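Local coordinates for protein ectonucleotide pyrophosphatase/phosphodiesterase family member 5 (Mus musculus, PDB 5VEO) that probably hydrolyses phosphodiester bonds of nucleotide substrates at a zinc site, as an ectoenzyme of the nucleotide pyrophosphatase/phosphodiesterase family, at residues N52-H62 and V221-Q229; Y63-H74 and W103-I111. The protein carries 1 engineered substitution. All coordinates share one frame; numbering follows the deposited sequence. Where two conformers were deposited one is given.

Contact 1: residues N52-H62 and V221-Q229. Engineered in segment 52-62: Ala58 (natural residue Thr). With ZN (zinc ion), chain E; AMP (adenosine monophosphate), chain Q.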
loop_
_atom_site.group_PDB
_atom_site.type_symbol
_atom_site.label_atom_id
_atom_site.label_comp_id
_atom_site.label_asym_id
_atom_site.label_seq_id
_atom_site.Cartn_x
_atom_site.Cartn_y
_atom_site.Cartn_z
ATOM N N ASN A 52 -4.881 -2.131 -7.536
ATOM C CA ASN A 52 -4.824 -1.742 -6.134
ATOM C C ASN A 52 -5.898 -0.681 -5.893
ATOM O O ASN A 52 -6.860 -0.585 -6.665
ATOM C CB ASN A 52 -3.387 -1.321 -5.777
ATOM C CG ASN A 52 -2.831 -0.195 -6.670
ATOM O OD1 ASN A 52 -3.342 0.087 -7.768
ATOM N ND2 ASN A 52 -1.739 0.432 -6.207
ATOM N N VAL A 53 -5.816 0.066 -4.792
ATOM C CA VAL A 53 -6.892 0.990 -4.454
ATOM C C VAL A 53 -6.418 2.437 -4.496
ATOM O O VAL A 53 -5.246 2.777 -4.253
ATOM C CB VAL A 53 -7.564 0.702 -3.090
ATOM C CG1 VAL A 53 -8.161 -0.689 -3.068
ATOM C CG2 VAL A 53 -6.652 0.931 -1.931
ATOM N N PHE A 54 -7.388 3.305 -4.765
ATOM C CA PHE A 54 -7.200 4.747 -4.743
ATOM C C PHE A 54 -7.353 5.270 -3.327
ATOM O O PHE A 54 -8.275 4.831 -2.619
ATOM C CB PHE A 54 -8.238 5.383 -5.659
ATOM C CG PHE A 54 -8.043 6.841 -5.927
ATOM C CD1 PHE A 54 -7.119 7.282 -6.867
ATOM C CD2 PHE A 54 -8.832 7.780 -5.287
ATOM C CE1 PHE A 54 -6.977 8.636 -7.141
ATOM C CE2 PHE A 54 -8.696 9.130 -5.571
ATOM C CZ PHE A 54 -7.765 9.554 -6.487
ATOM N N ILE A 55 -6.515 6.205 -2.875
ATOM C CA ILE A 55 -5.324 6.689 -3.569
ATOM C C ILE A 55 -4.189 5.681 -3.444
ATOM O O ILE A 55 -4.088 4.944 -2.470
ATOM C CB ILE A 55 -4.891 8.078 -3.031
ATOM C CG1 ILE A 55 -4.379 8.001 -1.590
ATOM C CG2 ILE A 55 -6.034 9.066 -3.152
ATOM C CD1 ILE A 55 -3.865 9.323 -1.057
ATOM N N THR A 56 -3.299 5.680 -4.436
ATOM C CA THR A 56 -2.305 4.621 -4.565
ATOM C C THR A 56 -1.039 4.969 -3.774
ATOM O O THR A 56 0.077 5.106 -4.317
ATOM C CB THR A 56 -2.021 4.336 -6.045
ATOM O OG1 THR A 56 -1.653 5.539 -6.741
ATOM C CG2 THR A 56 -3.226 3.700 -6.733
ATOM N N LYS A 57 -1.240 5.090 -2.450
ATOM C CA LYS A 57 -0.202 5.347 -1.453
ATOM C C LYS A 57 -0.141 4.201 -0.443
ATOM O O LYS A 57 -1.013 3.323 -0.396
ATOM C CB LYS A 57 -0.449 6.688 -0.731
ATOM C CG LYS A 57 -0.533 7.907 -1.651
ATOM C CD LYS A 57 0.725 8.632 -1.700
ATOM C CE LYS A 57 0.698 9.978 -2.370
ATOM N NZ LYS A 57 2.138 10.253 -2.750
ATOM N N ALA A 58 0.884 4.220 0.412
ATOM C CA ALA A 58 1.159 3.097 1.312
ATOM C C ALA A 58 0.027 2.814 2.295
ATOM O O ALA A 58 -0.366 1.655 2.475
ATOM C CB ALA A 58 2.452 3.354 2.083
ATOM N N TYR A 59 -0.451 3.823 3.012
ATOM C CA TYR A 59 -1.285 3.464 4.150
ATOM C C TYR A 59 -2.656 2.977 3.681
ATOM O O TYR A 59 -3.137 1.951 4.184
ATOM C CB TYR A 59 -1.333 4.622 5.172
ATOM C CG TYR A 59 -0.230 4.358 6.170
ATOM C CD1 TYR A 59 1.093 4.278 5.762
ATOM C CD2 TYR A 59 -0.521 4.042 7.484
ATOM C CE1 TYR A 59 2.104 3.929 6.654
ATOM C CE2 TYR A 59 0.473 3.714 8.378
ATOM C CZ TYR A 59 1.786 3.663 7.963
ATOM O OH TYR A 59 2.752 3.294 8.871
ATOM N N PRO A 60 -3.299 3.608 2.692
ATOM C CA PRO A 60 -4.552 3.015 2.194
ATOM C C PRO A 60 -4.352 1.614 1.634
ATOM O O PRO A 60 -5.180 0.724 1.867
ATOM C CB PRO A 60 -5.003 4.009 1.115
ATOM C CG PRO A 60 -4.363 5.265 1.456
ATOM C CD PRO A 60 -3.051 4.928 2.091
ATOM N N ASN A 61 -3.263 1.381 0.894
ATOM C CA ASN A 61 -3.144 0.099 0.207
ATOM C C ASN A 61 -2.726 -1.039 1.120
ATOM O O ASN A 61 -3.233 -2.153 0.970
ATOM C CB ASN A 61 -2.229 0.248 -0.997
ATOM C CG ASN A 61 -3.024 0.704 -2.167
ATOM O OD1 ASN A 61 -3.640 -0.115 -2.848
ATOM N ND2 ASN A 61 -3.139 2.019 -2.336
ATOM N N HIS A 62 -1.865 -0.784 2.107
ATOM C CA HIS A 62 -1.535 -1.855 3.035
ATOM C C HIS A 62 -2.740 -2.200 3.907
ATOM O O HIS A 62 -2.973 -3.376 4.204
ATOM C CB HIS A 62 -0.327 -1.492 3.899
ATOM C CG HIS A 62 0.997 -1.533 3.184
ATOM N ND1 HIS A 62 1.542 -0.429 2.575
ATOM C CD2 HIS A 62 1.895 -2.540 3.006
ATOM C CE1 HIS A 62 2.718 -0.743 2.054
ATOM N NE2 HIS A 62 2.957 -2.020 2.302
ATOM N N VAL A 221 4.427 -12.445 -2.104
ATOM C CA VAL A 221 5.295 -11.290 -2.283
ATOM C C VAL A 221 4.525 -10.273 -3.115
ATOM O O VAL A 221 4.160 -10.551 -4.266
ATOM C CB VAL A 221 6.624 -11.660 -2.957
ATOM C CG1 VAL A 221 7.495 -10.414 -3.150
ATOM C CG2 VAL A 221 7.355 -12.721 -2.137
ATOM N N THR A 222 4.283 -9.099 -2.556
ATOM C CA THR A 222 3.510 -8.103 -3.281
ATOM C C THR A 222 3.991 -6.713 -2.876
ATOM O O THR A 222 5.125 -6.542 -2.411
ATOM C CB THR A 222 2.002 -8.373 -3.077
ATOM O OG1 THR A 222 1.228 -7.550 -3.964
ATOM C CG2 THR A 222 1.550 -8.167 -1.641
ATOM N N SER A 223 3.160 -5.716 -3.128
ATOM C CA SER A 223 3.504 -4.330 -2.857
ATOM C C SER A 223 2.214 -3.528 -2.777
ATOM O O SER A 223 1.109 -4.047 -3.001
ATOM C CB SER A 223 4.446 -3.798 -3.935
ATOM O OG SER A 223 4.952 -2.523 -3.624
ATOM N N ASP A 224 2.368 -2.261 -2.423
ATOM C CA ASP A 224 1.242 -1.352 -2.285
ATOM C C ASP A 224 0.889 -0.614 -3.574
ATOM O O ASP A 224 -0.268 -0.240 -3.751
ATOM C CB ASP A 224 1.497 -0.346 -1.156
ATOM C CG ASP A 224 2.848 0.367 -1.222
ATOM O OD1 ASP A 224 3.781 -0.010 -1.981
ATOM O OD2 ASP A 224 2.974 1.365 -0.449
ATOM N N HIS A 225 1.856 -0.391 -4.457
ATOM C CA HIS A 225 1.659 0.416 -5.667
ATOM C C HIS A 225 2.953 0.420 -6.466
ATOM O O HIS A 225 3.988 -0.110 -6.015
ATOM C CB HIS A 225 1.294 1.869 -5.315
ATOM C CG HIS A 225 2.322 2.490 -4.432
ATOM N ND1 HIS A 225 3.573 2.859 -4.887
ATOM C CD2 HIS A 225 2.350 2.643 -3.085
ATOM C CE1 HIS A 225 4.319 3.223 -3.855
ATOM N NE2 HIS A 225 3.594 3.113 -2.755
ATOM N N GLY A 226 2.905 1.075 -7.615
ATOM C CA GLY A 226 4.048 1.278 -8.474
ATOM C C GLY A 226 4.630 2.671 -8.343
ATOM O O GLY A 226 4.750 3.229 -7.240
ATOM N N MET A 227 5.023 3.241 -9.478
ATOM C CA MET A 227 5.735 4.513 -9.474
ATOM C C MET A 227 5.728 5.071 -10.890
ATOM O O MET A 227 5.798 4.309 -11.855
ATOM C CB MET A 227 7.183 4.321 -8.984
ATOM C CG MET A 227 7.979 5.589 -8.682
ATOM S SD MET A 227 7.487 6.438 -7.150
ATOM C CE MET A 227 7.985 5.256 -5.918
ATOM N N THR A 228 5.631 6.385 -11.016
ATOM C CA THR A 228 5.686 7.021 -12.328
ATOM C C THR A 228 6.661 8.193 -12.291
ATOM O O THR A 228 6.944 8.775 -11.238
ATOM C CB THR A 228 4.288 7.450 -12.850
ATOM O OG1 THR A 228 4.328 7.651 -14.276
ATOM C CG2 THR A 228 3.845 8.732 -12.291
ATOM N N GLN A 229 7.193 8.500 -13.468
ATOM C CA GLN A 229 8.197 9.544 -13.622
ATOM C C GLN A 229 7.558 10.924 -13.602
ATOM O O GLN A 229 6.616 11.209 -14.362
ATOM C CB GLN A 229 8.969 9.347 -14.927
ATOM C CG GLN A 229 10.199 10.214 -15.057
ATOM C CD GLN A 229 11.405 9.678 -14.286
ATOM O OE1 GLN A 229 11.452 8.515 -13.908
ATOM N NE2 GLN A 229 12.388 10.528 -14.065
HETATM ZN ZN ZN E . 4.391 2.699 -0.903
HETATM P P AMP Q . 4.472 5.721 0.471
HETATM O O1P AMP Q . 3.038 6.155 0.419
HETATM O O2P AMP Q . 5.395 6.729 -0.224
HETATM O O3P AMP Q . 4.695 4.315 -0.079
HETATM O "O5'" AMP Q . 4.930 5.665 2.004
HETATM C "C5'" AMP Q . 6.022 4.808 2.372
HETATM C "C4'" AMP Q . 6.884 5.365 3.470
HETATM O "O4'" AMP Q . 6.190 5.227 4.702
HETATM C "C3'" AMP Q . 8.195 4.597 3.656
HETATM O "O3'" AMP Q . 9.285 5.357 3.184
HETATM C "C2'" AMP Q . 8.316 4.384 5.168
HETATM O "O2'" AMP Q . 9.533 4.794 5.731
HETATM C "C1'" AMP Q . 7.149 5.173 5.727
HETATM N N9 AMP Q . 6.547 4.554 6.887
HETATM C C8 AMP Q . 5.912 3.371 6.951
HETATM N N7 AMP Q . 5.469 3.159 8.215
HETATM C C5 AMP Q . 5.839 4.248 8.939
HETATM C C6 AMP Q . 5.693 4.703 10.337
HETATM N N6 AMP Q . 5.052 3.928 11.230
HETATM N N1 AMP Q . 6.211 5.894 10.684
HETATM C C2 AMP Q . 6.854 6.692 9.813
HETATM N N3 AMP Q . 7.024 6.362 8.522
HETATM C C4 AMP Q . 6.549 5.159 8.063
#
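In the zinc site of this alkaline-phosphatase-clan enzyme, Asp224 and His225 meet the loop that leads into helix 58-67. Asp224 OD2 holds the zinc ion at 2.0 Å and His225 NE2 at 2.1 Å; AMP O3P and Asp22 complete the set. That shared metal explains why Asp224 OD2 and His225 NE2 lie close without a hydrogen bond. The imidazole's orientation is fixed on its other nitrogen, ND1 donating in the ring plane to Gly226 O over 2.7 Å. Across the contact, Asn52 ND2 gives a nearly straight bond to Asp224 O (2.9 Å, 169°), and the backbone oxygen lies in the amide plane.

Metal ligands on the turn after strand 218-222, with the residue at the start of helix 58-67 facing the phosphate, follow the clan's layout. Here that residue is the engineered Ala58, a threonine in the natural protein. Its CB lies 3.3 Å from AMP O3P, while its backbone N donates to AMP O1P (2.9 Å). His62 brings CE1 to 3.3 Å from Asp224 OD2, ring and carboxylate planes 51° apart. With CG anti to the carbonyl carbon (chi1 -74°), the ring folds back along the helix and ND1 bonds Ala58 O.

Contact 2: residues Y63-H74 and W103-I111. With NAG (2-acetamido-2-deoxy-beta-D-glucopyranose), chain H.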
loop_
_atom_site.group_PDB
_atom_site.type_symbol
_atom_site.label_atom_id
_atom_site.label_comp_id
_atom_site.label_asym_id
_atom_site.label_seq_id
_atom_site.Cartn_x
_atom_site.Cartn_y
_atom_site.Cartn_z
ATOM N N TYR A 63 -3.551 -1.203 4.288
ATOM C CA TYR A 63 -4.711 -1.551 5.108
ATOM C C TYR A 63 -5.756 -2.307 4.286
ATOM O O TYR A 63 -6.425 -3.208 4.814
ATOM C CB TYR A 63 -5.309 -0.313 5.767
ATOM C CG TYR A 63 -6.007 -0.583 7.117
ATOM C CD1 TYR A 63 -5.452 -1.448 8.056
ATOM C CD2 TYR A 63 -7.182 0.080 7.457
ATOM C CE1 TYR A 63 -6.060 -1.661 9.280
ATOM C CE2 TYR A 63 -7.800 -0.133 8.692
ATOM C CZ TYR A 63 -7.229 -1.013 9.590
ATOM O OH TYR A 63 -7.789 -1.242 10.841
ATOM N N THR A 64 -5.873 -2.002 2.988
ATOM C CA THR A 64 -6.721 -2.814 2.120
ATOM C C THR A 64 -6.263 -4.270 2.100
ATOM O O THR A 64 -7.089 -5.189 2.108
ATOM C CB THR A 64 -6.741 -2.223 0.707
ATOM O OG1 THR A 64 -7.537 -1.037 0.727
ATOM C CG2 THR A 64 -7.335 -3.203 -0.317
ATOM N N LEU A 65 -4.959 -4.508 2.073
ATOM C CA LEU A 65 -4.485 -5.881 1.989
ATOM C C LEU A 65 -4.906 -6.695 3.199
ATOM O O LEU A 65 -5.088 -7.909 3.085
ATOM C CB LEU A 65 -2.966 -5.908 1.842
ATOM C CG LEU A 65 -2.395 -5.364 0.523
ATOM C CD1 LEU A 65 -0.884 -5.552 0.469
ATOM C CD2 LEU A 65 -3.050 -5.981 -0.700
ATOM N N VAL A 66 -5.063 -6.058 4.360
ATOM C CA VAL A 66 -5.360 -6.783 5.596
ATOM C C VAL A 66 -6.810 -6.604 6.048
ATOM O O VAL A 66 -7.189 -7.121 7.116
ATOM C CB VAL A 66 -4.376 -6.421 6.724
ATOM C CG1 VAL A 66 -2.959 -6.785 6.309
ATOM C CG2 VAL A 66 -4.454 -4.934 7.137
ATOM N N THR A 67 -7.656 -5.968 5.221
ATOM C CA THR A 67 -9.091 -5.830 5.484
ATOM C C THR A 67 -9.984 -6.239 4.321
ATOM O O THR A 67 -11.162 -6.541 4.556
ATOM C CB THR A 67 -9.467 -4.383 5.849
ATOM O OG1 THR A 67 -9.241 -3.520 4.728
ATOM C CG2 THR A 67 -8.691 -3.878 7.058
ATOM N N GLY A 68 -9.482 -6.237 3.086
ATOM C CA GLY A 68 -10.303 -6.513 1.926
ATOM C C GLY A 68 -11.250 -5.398 1.563
ATOM O O GLY A 68 -12.153 -5.617 0.745
ATOM N N LEU A 69 -11.053 -4.207 2.131
ATOM C CA LEU A 69 -11.966 -3.087 1.973
ATOM C C LEU A 69 -11.363 -1.973 1.129
ATOM O O LEU A 69 -10.158 -1.733 1.147
ATOM C CB LEU A 69 -12.342 -2.504 3.328
ATOM C CG LEU A 69 -13.214 -3.402 4.224
ATOM C CD1 LEU A 69 -13.237 -2.850 5.638
ATOM C CD2 LEU A 69 -14.599 -3.505 3.653
ATOM N N PHE A 70 -12.232 -1.269 0.417
ATOM C CA PHE A 70 -11.860 -0.001 -0.191
ATOM C C PHE A 70 -11.627 1.051 0.885
ATOM O O PHE A 70 -12.073 0.913 2.036
ATOM C CB PHE A 70 -12.951 0.466 -1.147
ATOM C CG PHE A 70 -13.085 -0.390 -2.354
ATOM C CD1 PHE A 70 -12.057 -0.462 -3.272
ATOM C CD2 PHE A 70 -14.231 -1.131 -2.575
ATOM C CE1 PHE A 70 -12.173 -1.247 -4.406
ATOM C CE2 PHE A 70 -14.357 -1.919 -3.710
ATOM C CZ PHE A 70 -13.324 -1.987 -4.616
ATOM N N ALA A 71 -10.899 2.110 0.504
ATOM C CA ALA A 71 -10.470 3.109 1.483
ATOM C C ALA A 71 -11.640 3.858 2.117
ATOM O O ALA A 71 -11.568 4.220 3.298
ATOM C CB ALA A 71 -9.493 4.102 0.844
ATOM N N GLU A 72 -12.723 4.114 1.374
ATOM C CA GLU A 72 -13.833 4.816 2.000
ATOM C C GLU A 72 -14.450 4.000 3.130
ATOM O O GLU A 72 -15.072 4.584 4.024
ATOM C CB GLU A 72 -14.902 5.194 0.963
ATOM C CG GLU A 72 -15.708 4.013 0.411
ATOM C CD GLU A 72 -16.641 4.396 -0.731
ATOM O OE1 GLU A 72 -17.297 3.482 -1.282
ATOM O OE2 GLU A 72 -16.728 5.591 -1.080
ATOM N N ASN A 73 -14.283 2.674 3.108
ATOM C CA ASN A 73 -14.794 1.789 4.143
ATOM C C ASN A 73 -13.802 1.569 5.278
ATOM O O ASN A 73 -14.207 1.597 6.441
ATOM C CB ASN A 73 -15.186 0.448 3.535
ATOM C CG ASN A 73 -16.185 0.606 2.411
ATOM O OD1 ASN A 73 -15.889 0.325 1.259
ATOM N ND2 ASN A 73 -17.356 1.106 2.738
ATOM N N HIS A 74 -12.512 1.337 5.001
ATOM C CA HIS A 74 -11.639 1.093 6.147
ATOM C C HIS A 74 -11.112 2.373 6.785
ATOM O O HIS A 74 -10.599 2.308 7.903
ATOM C CB HIS A 74 -10.501 0.128 5.798
ATOM C CG HIS A 74 -9.541 0.602 4.753
ATOM N ND1 HIS A 74 -8.895 1.821 4.809
ATOM C CD2 HIS A 74 -9.051 -0.036 3.665
ATOM C CE1 HIS A 74 -8.063 1.919 3.788
ATOM N NE2 HIS A 74 -8.145 0.807 3.073
ATOM N N TRP A 103 -7.908 4.043 12.719
ATOM C CA TRP A 103 -7.846 2.667 12.234
ATOM C C TRP A 103 -9.113 1.863 12.499
ATOM O O TRP A 103 -9.300 0.797 11.898
ATOM C CB TRP A 103 -6.660 1.953 12.906
ATOM C CG TRP A 103 -5.359 2.612 12.599
ATOM C CD1 TRP A 103 -4.795 3.678 13.244
ATOM C CD2 TRP A 103 -4.468 2.265 11.541
ATOM N NE1 TRP A 103 -3.595 4.013 12.650
ATOM C CE2 TRP A 103 -3.380 3.164 11.593
ATOM C CE3 TRP A 103 -4.489 1.289 10.545
ATOM C CZ2 TRP A 103 -2.318 3.087 10.705
ATOM C CZ3 TRP A 103 -3.441 1.223 9.659
ATOM C CH2 TRP A 103 -2.372 2.112 9.739
ATOM N N GLU A 104 -9.966 2.317 13.404
ATOM C CA GLU A 104 -10.976 1.449 13.981
ATOM C C GLU A 104 -12.287 1.412 13.191
ATOM O O GLU A 104 -13.259 0.805 13.656
ATOM C CB GLU A 104 -11.194 1.862 15.437
ATOM C CG GLU A 104 -10.004 1.409 16.271
ATOM C CD GLU A 104 -10.014 1.878 17.701
ATOM O OE1 GLU A 104 -10.625 2.930 18.017
ATOM O OE2 GLU A 104 -9.396 1.173 18.518
ATOM N N GLU A 105 -12.335 1.990 11.987
ATOM C CA GLU A 105 -13.485 1.734 11.126
ATOM C C GLU A 105 -13.426 0.353 10.492
ATOM O O GLU A 105 -14.409 -0.075 9.875
ATOM C CB GLU A 105 -13.602 2.835 10.064
ATOM C CG GLU A 105 -13.724 4.184 10.741
ATOM C CD GLU A 105 -13.821 5.373 9.826
ATOM O OE1 GLU A 105 -13.989 6.487 10.370
ATOM O OE2 GLU A 105 -13.750 5.223 8.596
ATOM N N ALA A 106 -12.312 -0.358 10.650
ATOM C CA ALA A 106 -12.164 -1.718 10.160
ATOM C C ALA A 106 -11.386 -2.514 11.194
ATOM O O ALA A 106 -10.946 -1.979 12.219
ATOM C CB ALA A 106 -11.454 -1.758 8.802
ATOM N N THR A 107 -11.218 -3.801 10.911
ATOM C CA THR A 107 -10.468 -4.717 11.768
ATOM C C THR A 107 -9.459 -5.474 10.914
ATOM O O THR A 107 -9.872 -6.276 10.051
ATOM C CB THR A 107 -11.412 -5.688 12.472
ATOM O OG1 THR A 107 -12.282 -4.949 13.335
ATOM C CG2 THR A 107 -10.625 -6.712 13.287
ATOM N N PRO A 108 -8.154 -5.277 11.115
ATOM C CA PRO A 108 -7.170 -5.993 10.295
ATOM C C PRO A 108 -7.127 -7.474 10.632
ATOM O O PRO A 108 -7.465 -7.910 11.740
ATOM C CB PRO A 108 -5.846 -5.305 10.642
ATOM C CG PRO A 108 -6.063 -4.809 12.053
ATOM C CD PRO A 108 -7.502 -4.384 12.091
ATOM N N ILE A 109 -6.659 -8.248 9.650
ATOM C CA ILE A 109 -6.753 -9.698 9.718
ATOM C C ILE A 109 -5.982 -10.287 10.907
ATOM O O ILE A 109 -6.332 -11.363 11.393
ATOM C CB ILE A 109 -6.295 -10.305 8.381
ATOM C CG1 ILE A 109 -6.699 -11.779 8.345
ATOM C CG2 ILE A 109 -4.797 -10.114 8.163
ATOM C CD1 ILE A 109 -6.416 -12.451 7.027
ATOM N N TRP A 110 -4.930 -9.634 11.392
ATOM C CA TRP A 110 -4.228 -10.244 12.525
ATOM C C TRP A 110 -5.117 -10.334 13.767
ATOM O O TRP A 110 -4.990 -11.288 14.554
ATOM C CB TRP A 110 -2.924 -9.502 12.829
ATOM C CG TRP A 110 -2.958 -8.031 13.010
ATOM C CD1 TRP A 110 -3.252 -7.349 14.158
ATOM C CD2 TRP A 110 -2.597 -7.038 12.040
ATOM N NE1 TRP A 110 -3.117 -5.997 13.961
ATOM C CE2 TRP A 110 -2.732 -5.775 12.663
ATOM C CE3 TRP A 110 -2.196 -7.088 10.707
ATOM C CZ2 TRP A 110 -2.451 -4.588 12.002
ATOM C CZ3 TRP A 110 -1.938 -5.900 10.049
ATOM C CH2 TRP A 110 -2.064 -4.677 10.686
ATOM N N ILE A 111 -6.040 -9.389 13.941
ATOM C CA ILE A 111 -6.960 -9.461 15.076
ATOM C C ILE A 111 -7.923 -10.626 14.899
ATOM O O ILE A 111 -8.150 -11.405 15.830
ATOM C CB ILE A 111 -7.706 -8.128 15.250
ATOM C CG1 ILE A 111 -6.689 -7.054 15.621
ATOM C CG2 ILE A 111 -8.819 -8.230 16.305
ATOM C CD1 ILE A 111 -7.287 -5.693 15.854
HETATM C C1 NAG H . -17.455 -2.774 0.422
HETATM C C2 NAG H . -18.722 -2.249 -0.215
HETATM C C3 NAG H . -19.540 -1.489 0.816
HETATM C C4 NAG H . -19.751 -2.320 2.074
HETATM C C5 NAG H . -18.437 -2.912 2.576
HETATM C C6 NAG H . -18.630 -3.911 3.693
HETATM C C7 NAG H . -18.789 -1.702 -2.606
HETATM C C8 NAG H . -18.462 -0.678 -3.648
HETATM N N2 NAG H . -18.439 -1.394 -1.355
HETATM O O3 NAG H . -20.792 -1.154 0.236
HETATM O O4 NAG H . -20.301 -1.493 3.090
HETATM O O5 NAG H . -17.789 -3.616 1.512
HETATM O O6 NAG H . -19.657 -4.839 3.375
HETATM O O7 NAG H . -19.353 -2.757 -2.882
HETATM O O HOH W 1 -10.478 3.519 10.322
#
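Tyr63 offers one ring face to the indole edge of Trp103, a T-shaped stack with centroids 4.9 Å apart and planes at 89°. Its chi1 of -151° sets CG roughly opposite the backbone N and carries the ring across to the turn, where OH donates to Trp103 O at 2.7 Å. Thr67 CG2 sits over the centre of the other face, and Pro108 CD lies 3.4 Å from Tyr63 OH. A leucine here would probably leave Trp103 O without this donor and the indole edge without an aromatic face to rest on.

The type I turn from Trp103 to Ala106 and the N-cap Pro108 of helix 109-115 thus pack against the C-terminal part of helix 58-67. Close by, Val66 CG2 meets Pro108 CB at 3.8 Å, and Ile109 N makes a weak, bent bond to Val66 O (127°). Ala106 CB fits among Thr67, Leu69 and His74, with His74 CB 3.7 Å away.

Toward Glu105 the contact loosens: a water bridges the segments, donating to His74 O and accepting from Glu105 N. On this more exposed side, Glu105 CB approaches His74 O at 3.7 Å, while its carboxylate turns to Asn296.

From the N terminus, the chain leaves strand 45-51, runs through residues 52-57 and enters helix 58-67, whose first part serves contact 1 and whose second part serves contact 2. Contact 2 closes first, with 28 residues between its segments, none of them helical. Contact 1 closes only when the chain returns from strand 218-222 at residues 221-229, so the shorter loop lies wholly within the longer. The centres are 15 Å apart, yet the two contacts touch: Tyr59 CD2 reaches Trp103 CH2 at 3.5 Å. One helix therefore joins the zinc-binding turn beside the central sheet to the start of helix 109-115.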